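Local coordinates for protein metallo-beta-lactamase (Serratia marcescens, PDB 6K4X) that hydrolyses the amide bond of beta-lactam antibiotics with a pair of zinc ions, as a subclass B3 metallo-beta-lactamase, at residues A[11-22]-A[50-60]; A[62-70]-A[84-94]. One frame throughout, in Å; residues are numbered along the deposited sequence. Where two conformers were deposited one is given.

Contact 1: residues A[11-22]-A[50-60]; sequences PFTIYGNTHYVG and VVAANIRAMGF
Met58, just beyond helix 47-57, lies against Pro11, the two side chains running antiparallel past one another. Its sulfur packs on the proline ring, SD to Pro11 CG 3.7 Å. The thioether chain is bent at chi2 and chi3, which carries the methyl to the other end of the patch: Met58 CE lies 3.3 Å from Thr13 OG1 and also meets the His19 ring obliquely near ND1. That ring is fixed from its edge, where Thr13 OG1 hydrogen-bonds His19 ND1 in plane at 2.8 Å. Phe60 approaches the other ring nitrogen, its CE2 3.9 Å from His19 NE2, with the ring planes inclined at 44°; NE2 itself is hydrogen-bonded to Ser32. One helical turn before Met58, Asn54 ND2 donates to Val21 O (3.0 Å, 171° at the hydrogen). The acceptor lies in the amide plane of Asn54, whereas the donor stands well above the carbonyl plane of Val21. Val21 CB meanwhile rests on Asn54 CB at 3.9 Å. A single directed bond thus joins the helix to the end of the hairpin, while the remainder of this partly buried seam is van der Waals packing by the Met58 thioether and apolar groups.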
ATOM      1  N   PRO A  11      -2.248  17.117   2.458  1.00  5.92           N
ATOM      2  CA  PRO A  11      -2.893  15.942   3.049  1.00  5.97           C
ATOM      3  C   PRO A  11      -4.348  16.227   3.422  1.00  5.75           C
ATOM      4  O   PRO A  11      -4.764  17.372   3.522  1.00  6.32           O
ATOM      5  CB  PRO A  11      -2.017  15.625   4.265  1.00  6.13           C
ATOM      6  CG  PRO A  11      -1.481  16.995   4.650  1.00  6.05           C
ATOM      7  CD  PRO A  11      -1.212  17.685   3.330  1.00  6.27           C
ATOM      8  N   PHE A  12      -5.104  15.150   3.622  1.00  6.18           N
ATOM      9  CA  PHE A  12      -6.522  15.284   3.857  1.00  6.13           C
ATOM     10  C   PHE A  12      -7.027  14.058   4.586  1.00  6.13           C
ATOM     11  O   PHE A  12      -6.491  12.950   4.465  1.00  7.36           O
ATOM     12  CB  PHE A  12      -7.293  15.466   2.542  1.00  7.07           C
ATOM     13  CG  PHE A  12      -7.077  14.420   1.474  1.00  6.68           C
ATOM     14  CD1 PHE A  12      -5.961  14.481   0.670  1.00  7.34           C
ATOM     15  CD2 PHE A  12      -7.981  13.384   1.271  1.00  7.40           C
ATOM     16  CE1 PHE A  12      -5.758  13.545  -0.329  1.00  7.23           C
ATOM     17  CE2 PHE A  12      -7.779  12.449   0.276  1.00  7.54           C
ATOM     18  CZ  PHE A  12      -6.654  12.510  -0.509  1.00  7.42           C
ATOM     19  N   THR A  13      -8.091  14.266   5.357  1.00  7.03           N
ATOM     20  CA  THR A  13      -8.715  13.160   6.076  1.00  7.06           C
ATOM     21  C   THR A  13      -9.716  12.465   5.164  1.00  7.14           C
ATOM     22  O   THR A  13     -10.566  13.107   4.552  1.00  8.25           O
ATOM     23  CB  THR A  13      -9.390  13.642   7.360  1.00  7.65           C
ATOM     24  OG1 THR A  13      -8.364  14.200   8.178  1.00  8.04           O
ATOM     25  CG2 THR A  13     -10.137  12.540   8.080  1.00  8.91           C
ATOM     26  N   ILE A  14      -9.636  11.143   5.076  1.00  6.47           N
ATOM     27  CA  ILE A  14     -10.553  10.365   4.267  1.00  7.14           C
ATOM     28  C   ILE A  14     -11.765   9.955   5.103  1.00  6.85           C
ATOM     29  O   ILE A  14     -12.917  10.074   4.657  1.00  8.40           O
ATOM     30  CB  ILE A  14      -9.822   9.157   3.654  1.00  7.77           C
ATOM     31  CG1 ILE A  14      -8.923   9.671   2.523  1.00  8.83           C
ATOM     32  CG2 ILE A  14     -10.785   8.090   3.153  1.00  7.78           C
ATOM     33  CD1 ILE A  14      -7.949   8.674   1.958  1.00  9.65           C
ATOM     34  N   TYR A  15     -11.549   9.436   6.316  1.00  6.47           N
ATOM     35  CA  TYR A  15     -12.660   9.060   7.181  1.00  7.33           C
ATOM     36  C   TYR A  15     -12.113   8.882   8.590  1.00  6.32           C
ATOM     37  O   TYR A  15     -11.128   8.157   8.787  1.00  6.83           O
ATOM     38  CB  TYR A  15     -13.303   7.746   6.725  1.00  7.84           C
ATOM     39  CG  TYR A  15     -14.634   7.492   7.388  1.00  8.08           C
ATOM     40  CD1 TYR A  15     -15.787   8.062   6.868  1.00 10.10           C
ATOM     41  CD2 TYR A  15     -14.743   6.724   8.534  1.00  7.96           C
ATOM     42  CE1 TYR A  15     -17.017   7.890   7.480  1.00 11.59           C
ATOM     43  CE2 TYR A  15     -15.969   6.542   9.158  1.00  8.37           C
ATOM     44  CZ  TYR A  15     -17.097   7.149   8.643  1.00  9.38           C
ATOM     45  OH  TYR A  15     -18.324   6.982   9.236  1.00 10.28           O
ATOM     46  N   GLY A  16     -12.731   9.508   9.582  1.00  6.87           N
ATOM     47  CA  GLY A  16     -12.329   9.309  10.953  1.00  6.99           C
ATOM     48  C   GLY A  16     -10.854   9.614  11.137  1.00  7.36           C
ATOM     49  O   GLY A  16     -10.406  10.723  10.911  1.00  7.97           O
ATOM     50  N   ASN A  17     -10.100   8.635  11.630  1.00  6.79           N
ATOM     51  CA  ASN A  17      -8.672   8.768  11.895  1.00  6.46           C
ATOM     52  C   ASN A  17      -7.792   8.249  10.745  1.00  6.30           C
ATOM     53  O   ASN A  17      -6.599   7.995  10.986  1.00  6.30           O
ATOM     54  CB  ASN A  17      -8.300   8.069  13.202  1.00  7.69           C
ATOM     55  CG  ASN A  17      -8.589   6.581  13.189  1.00  7.19           C
ATOM     56  OD1 ASN A  17      -9.524   6.107  12.530  1.00  8.14           O
ATOM     57  ND2 ASN A  17      -7.829   5.816  13.949  1.00  9.30           N
ATOM     58  N   THR A  18      -8.361   8.087   9.545  1.00  5.54           N
ATOM     59  CA  THR A  18      -7.604   7.710   8.366  1.00  6.07           C
ATOM     60  C   THR A  18      -7.310   8.955   7.535  1.00  5.57           C
ATOM     61  O   THR A  18      -8.249   9.586   7.038  1.00  6.30           O
ATOM     62  CB  THR A  18      -8.389   6.723   7.495  1.00  5.86           C
ATOM     63  OG1 THR A  18      -8.558   5.488   8.204  1.00  6.95           O
ATOM     64  CG2 THR A  18      -7.705   6.432   6.184  1.00  6.22           C
ATOM     65  N   HIS A  19      -6.029   9.258   7.378  1.00  5.81           N
ATOM     66  CA  HIS A  19      -5.586  10.484   6.683  1.00  6.20           C
ATOM     67  C   HIS A  19      -4.679  10.106   5.511  1.00  5.95           C
ATOM     68  O   HIS A  19      -3.771   9.265   5.686  1.00  7.04           O
ATOM     69  CB  HIS A  19      -4.816  11.413   7.630  1.00  6.42           C
ATOM     70  CG  HIS A  19      -5.448  11.538   8.973  1.00  6.40           C
ATOM     71  ND1 HIS A  19      -6.560  12.320   9.202  1.00  7.74           N
ATOM     72  CD2 HIS A  19      -5.165  10.911  10.131  1.00  6.90           C
ATOM     73  CE1 HIS A  19      -6.894  12.192  10.480  1.00  7.00           C
ATOM     74  NE2 HIS A  19      -6.069  11.317  11.067  1.00  7.51           N
ATOM     75  N   TYR A  20      -4.893  10.706   4.346  1.00  5.64           N
ATOM     76  CA  TYR A  20      -3.979  10.582   3.246  1.00  5.44           C
ATOM     77  C   TYR A  20      -2.827  11.561   3.452  1.00  5.49           C
ATOM     78  O   TYR A  20      -3.059  12.756   3.598  1.00  5.84           O
ATOM     79  CB  TYR A  20      -4.690  10.863   1.927  1.00  6.04           C
ATOM     80  CG  TYR A  20      -3.850  10.604   0.705  1.00  5.80           C
ATOM     81  CD1 TYR A  20      -2.917  11.526   0.256  1.00  5.90           C
ATOM     82  CD2 TYR A  20      -3.975   9.409   0.010  1.00  6.27           C
ATOM     83  CE1 TYR A  20      -2.157  11.269  -0.872  1.00  5.65           C
ATOM     84  CE2 TYR A  20      -3.229   9.153  -1.127  1.00  5.90           C
ATOM     85  CZ  TYR A  20      -2.304  10.080  -1.565  1.00  5.48           C
ATOM     86  OH  TYR A  20      -1.582   9.818  -2.698  1.00  6.38           O
ATOM     87  N   VAL A  21      -1.596  11.030   3.468  1.00  5.10           N
ATOM     88  CA  VAL A  21      -0.403  11.810   3.677  1.00  5.14           C
ATOM     89  C   VAL A  21       0.645  11.533   2.595  1.00  5.71           C
ATOM     90  O   VAL A  21       1.807  11.917   2.749  1.00  6.08           O
ATOM     91  CB  VAL A  21       0.188  11.598   5.082  1.00  5.96           C
ATOM     92  CG1 VAL A  21      -0.733  12.141   6.156  1.00  6.00           C
ATOM     93  CG2 VAL A  21       0.569  10.154   5.347  1.00  6.36           C
ATOM     94  N   GLY A  22       0.258  10.855   1.508  1.00  5.98           N
ATOM     95  CA  GLY A  22       1.175  10.537   0.432  1.00  5.86           C
ATOM     96  C   GLY A  22       1.443  11.703  -0.508  1.00  5.80           C
ATOM     97  O   GLY A  22       1.167  12.882  -0.246  1.00  6.53           O
ATOM     98  N   VAL A  50       7.991  14.776   1.679  1.00  6.86           N
ATOM     99  CA  VAL A  50       6.599  15.149   1.514  1.00  7.59           C
ATOM    100  C   VAL A  50       5.737  14.482   2.592  1.00  7.19           C
ATOM    101  O   VAL A  50       4.934  15.154   3.248  1.00  6.98           O
ATOM    102  CB  VAL A  50       6.135  14.828   0.082  1.00  7.18           C
ATOM    103  CG1 VAL A  50       4.650  14.989  -0.090  1.00  7.35           C
ATOM    104  CG2 VAL A  50       6.890  15.649  -0.955  1.00  8.45           C
ATOM    105  N   VAL A  51       5.894  13.165   2.762  1.00  6.75           N
ATOM    106  CA  VAL A  51       5.120  12.445   3.738  1.00  6.55           C
ATOM    107  C   VAL A  51       5.351  13.020   5.142  1.00  5.99           C
ATOM    108  O   VAL A  51       4.424  13.208   5.905  1.00  6.56           O
ATOM    109  CB  VAL A  51       5.455  10.951   3.697  1.00  6.63           C
ATOM    110  CG1 VAL A  51       4.779  10.195   4.822  1.00  7.05           C
ATOM    111  CG2 VAL A  51       5.110  10.344   2.359  1.00  6.84           C
ATOM    112  N   ALA A  52       6.617  13.296   5.490  1.00  6.52           N
ATOM    113  CA  ALA A  52       6.931  13.826   6.807  1.00  6.16           C
ATOM    114  C   ALA A  52       6.239  15.170   7.039  1.00  6.07           C
ATOM    115  O   ALA A  52       5.638  15.385   8.106  1.00  6.60           O
ATOM    116  CB  ALA A  52       8.426  13.927   6.980  1.00  6.75           C
ATOM    117  N   ALA A  53       6.352  16.075   6.063  1.00  6.51           N
ATOM    118  CA  ALA A  53       5.722  17.373   6.192  1.00  6.60           C
ATOM    119  C   ALA A  53       4.201  17.222   6.278  1.00  7.04           C
ATOM    120  O   ALA A  53       3.522  17.970   6.994  1.00  6.78           O
ATOM    121  CB  ALA A  53       6.120  18.245   5.031  1.00  7.53           C
ATOM    122  N   ASN A  54       3.648  16.263   5.529  1.00  6.18           N
ATOM    123  CA  ASN A  54       2.232  16.044   5.493  1.00  6.44           C
ATOM    124  C   ASN A  54       1.719  15.573   6.858  1.00  6.59           C
ATOM    125  O   ASN A  54       0.653  15.994   7.300  1.00  6.33           O
ATOM    126  CB  ASN A  54       1.870  15.071   4.375  1.00  6.35           C
ATOM    127  CG  ASN A  54       1.956  15.666   2.985  1.00  6.27           C
ATOM    128  OD1 ASN A  54       2.045  16.890   2.821  1.00  6.54           O
ATOM    129  ND2 ASN A  54       1.871  14.820   1.969  1.00  7.16           N
ATOM    130  N   ILE A  55       2.452  14.662   7.497  1.00  6.25           N
ATOM    131  CA  ILE A  55       2.046  14.184   8.804  1.00  6.48           C
ATOM    132  C   ILE A  55       2.013  15.367   9.774  1.00  6.39           C
ATOM    133  O   ILE A  55       1.070  15.512  10.559  1.00  6.84           O
ATOM    134  CB  ILE A  55       3.002  13.073   9.270  1.00  6.52           C
ATOM    135  CG1 ILE A  55       2.816  11.811   8.424  1.00  6.73           C
ATOM    136  CG2 ILE A  55       2.832  12.795  10.752  1.00  6.67           C
ATOM    137  CD1 ILE A  55       3.895  10.786   8.606  1.00  8.08           C
ATOM    138  N   ARG A  56       3.053  16.199   9.749  1.00  6.60           N
ATOM    139  CA  ARG A  56       3.084  17.377  10.625  0.50  6.81           C
ATOM    140  C   ARG A  56       1.923  18.326  10.287  1.00  6.90           C
ATOM    141  O   ARG A  56       1.317  18.913  11.184  1.00  7.66           O
ATOM    142  CB  ARG A  56       4.451  18.064  10.555  0.50  6.59           C
ATOM    143  CG  ARG A  56       5.594  17.214  11.094  0.50  7.30           C
ATOM    144  CD  ARG A  56       6.876  18.012  11.231  0.50  8.28           C
ATOM    145  NE  ARG A  56       7.345  18.633   9.997  0.50  7.49           N
ATOM    146  CZ  ARG A  56       8.214  18.090   9.152  0.50  8.19           C
ATOM    147  NH1 ARG A  56       8.854  16.989   9.500  0.50  8.52           N
ATOM    148  NH2 ARG A  56       8.458  18.649   7.972  0.50  7.21           N
ATOM    149  N   ALA A  57       1.623  18.495   9.005  1.00  6.42           N
ATOM    150  CA  ALA A  57       0.542  19.399   8.600  1.00  6.94           C
ATOM    151  C   ALA A  57      -0.814  18.919   9.128  1.00  7.07           C
ATOM    152  O   ALA A  57      -1.719  19.731   9.307  1.00  8.25           O
ATOM    153  CB  ALA A  57       0.530  19.557   7.098  1.00  7.29           C
ATOM    154  N   MET A  58      -0.958  17.617   9.381  1.00  7.35           N
ATOM    155  CA  MET A  58      -2.188  17.065   9.949  1.00  7.09           C
ATOM    156  C   MET A  58      -2.156  17.130  11.481  1.00  8.19           C
ATOM    157  O   MET A  58      -3.096  16.687  12.143  1.00  8.86           O
ATOM    158  CB  MET A  58      -2.394  15.631   9.464  1.00  7.41           C
ATOM    159  CG  MET A  58      -2.617  15.552   7.954  1.00  8.30           C
ATOM    160  SD  MET A  58      -4.009  16.529   7.323  1.00  8.55           S
ATOM    161  CE  MET A  58      -5.402  15.559   7.888  1.00 10.63           C
ATOM    162  N   GLY A  59      -1.121  17.749  12.042  1.00  7.67           N
ATOM    163  CA  GLY A  59      -1.062  18.040  13.477  1.00  8.02           C
ATOM    164  C   GLY A  59      -0.331  17.002  14.289  1.00  8.28           C
ATOM    165  O   GLY A  59      -0.455  17.038  15.524  1.00 10.81           O
ATOM    166  N   PHE A  60       0.336  16.041  13.651  1.00  7.83           N
ATOM    167  CA  PHE A  60       0.917  14.909  14.359  1.00  7.57           C
ATOM    168  C   PHE A  60       2.436  15.050  14.432  1.00  8.34           C
ATOM    169  O   PHE A  60       3.041  15.682  13.579  1.00 10.05           O
ATOM    170  CB  PHE A  60       0.474  13.602  13.700  1.00  8.29           C
ATOM    171  CG  PHE A  60      -1.018  13.434  13.697  1.00  8.70           C
ATOM    172  CD1 PHE A  60      -1.725  13.298  14.878  1.00  8.51           C
ATOM    173  CD2 PHE A  60      -1.734  13.470  12.515  1.00  9.93           C
ATOM    174  CE1 PHE A  60      -3.105  13.175  14.876  1.00  9.48           C
ATOM    175  CE2 PHE A  60      -3.107  13.316  12.509  1.00  9.72           C
ATOM    176  CZ  PHE A  60      -3.794  13.201  13.693  1.00 10.09           C
TER

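Contact 2: residues A[62-70]-A[84-94]; sequences LSDVKYILS and MQKLTGATVLA
Strands 65-69 and 91-94 run parallel at 30°, their axes 4.6 Å apart at closest approach, and four backbone hydrogen bonds join them from Lys66 O to Ser70 N, with Ile68 bonded through both N and O. On one face of the sheet the Tyr67 and Thr91 side chains run alongside each other from neighbouring strands, Thr91 CB against CD1 and CE1 of the ring. The Tyr67 ring then meets Leu93 obliquely, CD1 to Leu93 CD1 3.7 Å, and the same leucine methyl packs against Leu69 CD2. On the opposite face Ile68 extends towards the helix: with chi2 near 165° its CD1 ends over the backbone of the last helical turn, 3.6 Å from Gln85 N, while CG1 covers the methyl of Ala90. Thr88 closes that turn. With chi1 near 59°, its OG1 turns back over its own helix, where it donates to Met84 O (2.7 Å), and it accepts a hydrogen bond from the N-H of Ala90, an ST turn. This leaves CG2 to pack on Val65 CB at 3.7 Å. Gln85 NE2 reaches past the turn to Ala90 O (2.9 Å), and a water bridges Thr88 O and Val65 O. At the far end Leu62 CD1 lies 3.9 Å from Leu87 CB. The two parallel strands and the C-terminal turn of helix 81-88, which lies between them in the chain, belong to a beta-alpha-beta crossover. Strand 37-40 flanks 65-69 on one side and strand 126-129 flanks 91-95 on the other, while helix 47-57 packs on Leu62 and Met84.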
ATOM      1  N   LEU A  62       6.152  13.149  14.244  1.00  7.91           N
ATOM      2  CA  LEU A  62       6.799  11.990  13.633  1.00  7.83           C
ATOM      3  C   LEU A  62       7.188  10.976  14.716  1.00  7.61           C
ATOM      4  O   LEU A  62       7.095   9.771  14.513  1.00  7.56           O
ATOM      5  CB  LEU A  62       8.031  12.438  12.843  1.00  8.57           C
ATOM      6  CG  LEU A  62       7.755  13.350  11.651  1.00 10.35           C
ATOM      7  CD1 LEU A  62       9.019  13.542  10.830  1.00 13.06           C
ATOM      8  CD2 LEU A  62       6.635  12.820  10.785  1.00 12.25           C
ATOM      9  N   SER A  63       7.612  11.449  15.891  1.00  7.73           N
ATOM     10  CA  SER A  63       8.079  10.555  16.939  1.00  8.50           C
ATOM     11  C   SER A  63       6.945   9.680  17.486  1.00  7.61           C
ATOM     12  O   SER A  63       7.209   8.686  18.134  1.00  8.64           O
ATOM     13  CB  SER A  63       8.740  11.325  18.058  1.00 10.66           C
ATOM     14  OG  SER A  63       7.838  12.211  18.648  1.00 12.05           O
ATOM     15  N   ASP A  64       5.701  10.063  17.204  1.00  6.72           N
ATOM     16  CA  ASP A  64       4.549   9.279  17.634  1.00  6.66           C
ATOM     17  C   ASP A  64       4.140   8.201  16.624  1.00  6.38           C
ATOM     18  O   ASP A  64       3.262   7.410  16.919  1.00  6.31           O
ATOM     19  CB  ASP A  64       3.362  10.180  17.924  1.00  7.28           C
ATOM     20  CG  ASP A  64       3.495  10.907  19.248  1.00  8.63           C
ATOM     21  OD1 ASP A  64       4.241  10.430  20.131  1.00  8.95           O
ATOM     22  OD2 ASP A  64       2.870  11.982  19.357  1.00  9.84           O
ATOM     23  N   VAL A  65       4.800   8.140  15.465  1.00  6.17           N
ATOM     24  CA  VAL A  65       4.557   7.059  14.504  1.00  6.78           C
ATOM     25  C   VAL A  65       5.340   5.827  14.963  1.00  6.28           C
ATOM     26  O   VAL A  65       6.575   5.858  15.029  1.00  7.31           O
ATOM     27  CB  VAL A  65       4.990   7.465  13.091  1.00  7.20           C
ATOM     28  CG1 VAL A  65       4.784   6.313  12.120  1.00  8.08           C
ATOM     29  CG2 VAL A  65       4.275   8.722  12.603  1.00  7.67           C
ATOM     30  N   LYS A  66       4.625   4.756  15.305  1.00  6.49           N
ATOM     31  CA  LYS A  66       5.247   3.608  15.952  1.00  6.74           C
ATOM     32  C   LYS A  66       5.502   2.442  15.000  1.00  6.63           C
ATOM     33  O   LYS A  66       6.417   1.657  15.253  1.00  7.34           O
ATOM     34  CB  LYS A  66       4.390   3.137  17.126  1.00  6.83           C
ATOM     35  CG  LYS A  66       4.152   4.206  18.180  1.00  7.27           C
ATOM     36  CD  LYS A  66       5.380   4.952  18.636  1.00  7.71           C
ATOM     37  CE  LYS A  66       5.061   5.982  19.700  1.00  8.27           C
ATOM     38  NZ  LYS A  66       6.242   6.766  20.102  1.00  9.09           N
ATOM     39  N   TYR A  67       4.699   2.335  13.947  1.00  6.22           N
ATOM     40  CA  TYR A  67       4.859   1.282  12.942  1.00  6.32           C
ATOM     41  C   TYR A  67       4.746   1.919  11.566  1.00  5.82           C
ATOM     42  O   TYR A  67       3.928   2.842  11.376  1.00  6.84           O
ATOM     43  CB  TYR A  67       3.778   0.209  13.043  1.00  7.21           C
ATOM     44  CG  TYR A  67       3.876  -0.664  14.262  1.00  7.80           C
ATOM     45  CD1 TYR A  67       4.904  -1.571  14.378  1.00  8.88           C
ATOM     46  CD2 TYR A  67       2.953  -0.602  15.289  1.00 10.26           C
ATOM     47  CE1 TYR A  67       5.025  -2.404  15.474  1.00 10.83           C
ATOM     48  CE2 TYR A  67       3.065  -1.424  16.408  1.00 12.79           C
ATOM     49  CZ  TYR A  67       4.107  -2.325  16.498  1.00 12.07           C
ATOM     50  OH  TYR A  67       4.252  -3.164  17.575  1.00 16.59           O
ATOM     51  N   ILE A  68       5.540   1.416  10.622  1.00  5.53           N
ATOM     52  CA  ILE A  68       5.391   1.706   9.209  1.00  6.15           C
ATOM     53  C   ILE A  68       5.084   0.366   8.543  1.00  5.76           C
ATOM     54  O   ILE A  68       5.895  -0.564   8.618  1.00  6.96           O
ATOM     55  CB  ILE A  68       6.659   2.341   8.619  1.00  6.39           C
ATOM     56  CG1 ILE A  68       7.017   3.645   9.322  1.00  6.49           C
ATOM     57  CG2 ILE A  68       6.498   2.545   7.125  1.00  7.32           C
ATOM     58  CD1 ILE A  68       8.420   4.154   9.056  1.00  7.73           C
ATOM     59  N   LEU A  69       3.952   0.289   7.868  1.00  5.49           N
ATOM     60  CA  LEU A  69       3.503  -0.914   7.201  1.00  5.80           C
ATOM     61  C   LEU A  69       3.830  -0.808   5.723  1.00  6.01           C
ATOM     62  O   LEU A  69       3.500   0.200   5.112  1.00  7.47           O
ATOM     63  CB  LEU A  69       1.996  -1.077   7.399  1.00  6.36           C
ATOM     64  CG  LEU A  69       1.507  -0.968   8.838  1.00  7.02           C
ATOM     65  CD1 LEU A  69       0.021  -1.248   8.902  1.00  7.88           C
ATOM     66  CD2 LEU A  69       2.279  -1.869   9.770  1.00  7.82           C
ATOM     67  N   SER A  70       4.399  -1.859   5.141  1.00  5.62           N
ATOM     68  CA  SER A  70       4.772  -1.870   3.733  1.00  5.48           C
ATOM     69  C   SER A  70       3.778  -2.714   2.947  1.00  5.85           C
ATOM     70  O   SER A  70       3.538  -3.885   3.295  1.00  6.61           O
ATOM     71  CB  SER A  70       6.166  -2.414   3.582  1.00  5.75           C
ATOM     72  OG  SER A  70       6.527  -2.562   2.206  1.00  6.54           O
ATOM     73  N   MET A  84      11.780   7.586   6.573  1.00  7.36           N
ATOM     74  CA  MET A  84      10.695   7.724   7.550  1.00  7.08           C
ATOM     75  C   MET A  84      11.001   6.912   8.816  1.00  7.12           C
ATOM     76  O   MET A  84      10.692   7.351   9.928  1.00  7.24           O
ATOM     77  CB  MET A  84       9.365   7.289   6.946  1.00  7.43           C
ATOM     78  CG  MET A  84       8.803   8.221   5.865  1.00  8.89           C
ATOM     79  SD  MET A  84       8.644   9.944   6.345  1.00 10.57           S
ATOM     80  CE  MET A  84       7.914   9.757   7.979  1.00  9.62           C
ATOM     81  N   GLN A  85      11.602   5.736   8.681  1.00  6.66           N
ATOM     82  CA  GLN A  85      11.962   4.901   9.833  1.00  7.22           C
ATOM     83  C   GLN A  85      12.943   5.672  10.727  1.00  6.79           C
ATOM     84  O   GLN A  85      12.798   5.724  11.927  1.00  7.95           O
ATOM     85  CB  GLN A  85      12.545   3.578   9.345  1.00  7.12           C
ATOM     86  CG  GLN A  85      12.719   2.536  10.444  1.00  7.55           C
ATOM     87  CD  GLN A  85      13.852   2.849  11.389  1.00  7.85           C
ATOM     88  OE1 GLN A  85      14.939   3.266  10.979  1.00  8.78           O
ATOM     89  NE2 GLN A  85      13.615   2.647  12.671  1.00  8.81           N
ATOM     90  N   LYS A  86      13.933   6.322  10.115  1.00  7.39           N
ATOM     91  CA  LYS A  86      14.931   7.097  10.860  0.50  9.06           C
ATOM     92  C   LYS A  86      14.264   8.276  11.571  1.00  9.38           C
ATOM     93  O   LYS A  86      14.598   8.591  12.710  1.00 11.35           O
ATOM     94  CB  LYS A  86      16.000   7.644   9.911  0.50  9.85           C
ATOM     95  CG  LYS A  86      17.004   6.621   9.415  0.50 11.24           C
ATOM     96  CD  LYS A  86      18.036   7.202   8.482  0.50 12.69           C
ATOM     97  CE  LYS A  86      17.521   7.391   7.071  0.50 14.87           C
ATOM     98  NZ  LYS A  86      17.621   8.798   6.600  0.50 15.43           N
ATOM     99  N   LEU A  87      13.359   8.967  10.880  1.00  8.82           N
ATOM    100  CA  LEU A  87      12.730  10.173  11.436  1.00  9.82           C
ATOM    101  C   LEU A  87      11.812   9.806  12.603  1.00  9.31           C
ATOM    102  O   LEU A  87      11.596  10.643  13.489  1.00 12.43           O
ATOM    103  CB  LEU A  87      11.941  10.930  10.369  1.00 10.14           C
ATOM    104  CG  LEU A  87      12.761  11.666   9.312  1.00 11.63           C
ATOM    105  CD1 LEU A  87      11.855  12.150   8.200  1.00 14.03           C
ATOM    106  CD2 LEU A  87      13.532  12.824   9.921  1.00 15.04           C
ATOM    107  N   THR A  88      11.195   8.622  12.577  1.00  8.39           N
ATOM    108  CA  THR A  88      10.130   8.270  13.508  1.00  7.96           C
ATOM    109  C   THR A  88      10.629   7.359  14.630  1.00  8.43           C
ATOM    110  O   THR A  88      10.051   7.391  15.717  1.00  9.15           O
ATOM    111  CB  THR A  88       8.975   7.557  12.795  1.00  7.41           C
ATOM    112  OG1 THR A  88       9.475   6.369  12.168  1.00  7.29           O
ATOM    113  CG2 THR A  88       8.300   8.454  11.776  1.00  8.24           C
ATOM    114  N   GLY A  89      11.623   6.517  14.338  1.00  8.08           N
ATOM    115  CA  GLY A  89      12.011   5.412  15.206  1.00  8.08           C
ATOM    116  C   GLY A  89      11.103   4.199  15.080  1.00  8.49           C
ATOM    117  O   GLY A  89      11.249   3.260  15.867  1.00  8.69           O
ATOM    118  N   ALA A  90      10.172   4.193  14.115  1.00  7.23           N
ATOM    119  CA  ALA A  90       9.166   3.151  13.979  1.00  7.32           C
ATOM    120  C   ALA A  90       9.804   1.813  13.602  1.00  6.95           C
ATOM    121  O   ALA A  90      10.900   1.732  13.045  1.00  7.61           O
ATOM    122  CB  ALA A  90       8.144   3.573  12.949  1.00  7.21           C
ATOM    123  N   THR A  91       9.036   0.767  13.853  1.00  6.70           N
ATOM    124  CA  THR A  91       9.313  -0.568  13.340  1.00  6.79           C
ATOM    125  C   THR A  91       8.599  -0.733  12.008  1.00  6.80           C
ATOM    126  O   THR A  91       7.427  -0.331  11.878  1.00  6.84           O
ATOM    127  CB  THR A  91       8.849  -1.641  14.316  1.00  7.07           C
ATOM    128  OG1 THR A  91       9.623  -1.467  15.505  1.00  8.71           O
ATOM    129  CG2 THR A  91       9.031  -3.045  13.796  1.00  8.52           C
ATOM    130  N   VAL A  92       9.290  -1.296  11.020  1.00  6.41           N
ATOM    131  CA  VAL A  92       8.736  -1.529   9.699  1.00  6.39           C
ATOM    132  C   VAL A  92       8.225  -2.969   9.622  1.00  6.34           C
ATOM    133  O   VAL A  92       8.967  -3.905   9.922  1.00  7.45           O
ATOM    134  CB  VAL A  92       9.816  -1.286   8.634  1.00  6.86           C
ATOM    135  CG1 VAL A  92       9.285  -1.562   7.244  1.00  7.27           C
ATOM    136  CG2 VAL A  92      10.374   0.130   8.738  1.00  6.92           C
ATOM    137  N   LEU A  93       6.972  -3.153   9.199  1.00  6.17           N
ATOM    138  CA  LEU A  93       6.375  -4.470   9.114  1.00  6.05           C
ATOM    139  C   LEU A  93       6.046  -4.790   7.665  1.00  6.42           C
ATOM    140  O   LEU A  93       5.526  -3.948   6.938  1.00  7.01           O
ATOM    141  CB  LEU A  93       5.111  -4.539   9.953  1.00  7.03           C
ATOM    142  CG  LEU A  93       5.300  -4.266  11.434  1.00  8.07           C
ATOM    143  CD1 LEU A  93       3.980  -4.341  12.165  1.00  9.42           C
ATOM    144  CD2 LEU A  93       6.291  -5.202  12.079  1.00  8.60           C
ATOM    145  N   ALA A  94       6.310  -6.034   7.257  1.00  6.42           N
ATOM    146  CA  ALA A  94       6.156  -6.438   5.882  1.00  6.73           C
ATOM    147  C   ALA A  94       5.900  -7.936   5.802  1.00  6.54           C
ATOM    148  O   ALA A  94       6.227  -8.717   6.719  1.00  6.79           O
ATOM    149  CB  ALA A  94       7.380  -6.075   5.086  1.00  7.24           C
TER
HETATM  150  O   HOH W   1       9.873   8.057  18.762  1.00 16.66           O
HETATM  151  O   HOH W   2       8.585   5.411  16.928  1.00 10.72           O

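In the fold
The two contacts follow one another along the chain without overlap, and their centres lie 15 Å apart. Both reach the same mixed seven-stranded sheet: contact 1 involves its first two strands, 12-15 and 18-20, and contact 2 the neighbouring strands 65-69 and 91-95. Helix 47-57 joins them, since it leads on to strand 65-69 and the regions touch directly, with Ile55 CG2 3.8 Å from Leu62 CD2 and Ala52 N near the sulfur of Met84. It therefore packs on both contacts, on one side of the sheet, in the αβ/βα fold of the family. Strand 65-69 leads into zinc ligands His72, His74, Asp76 and His77, the Ser70 side chain lying about 6 Å from those of His72 and His77.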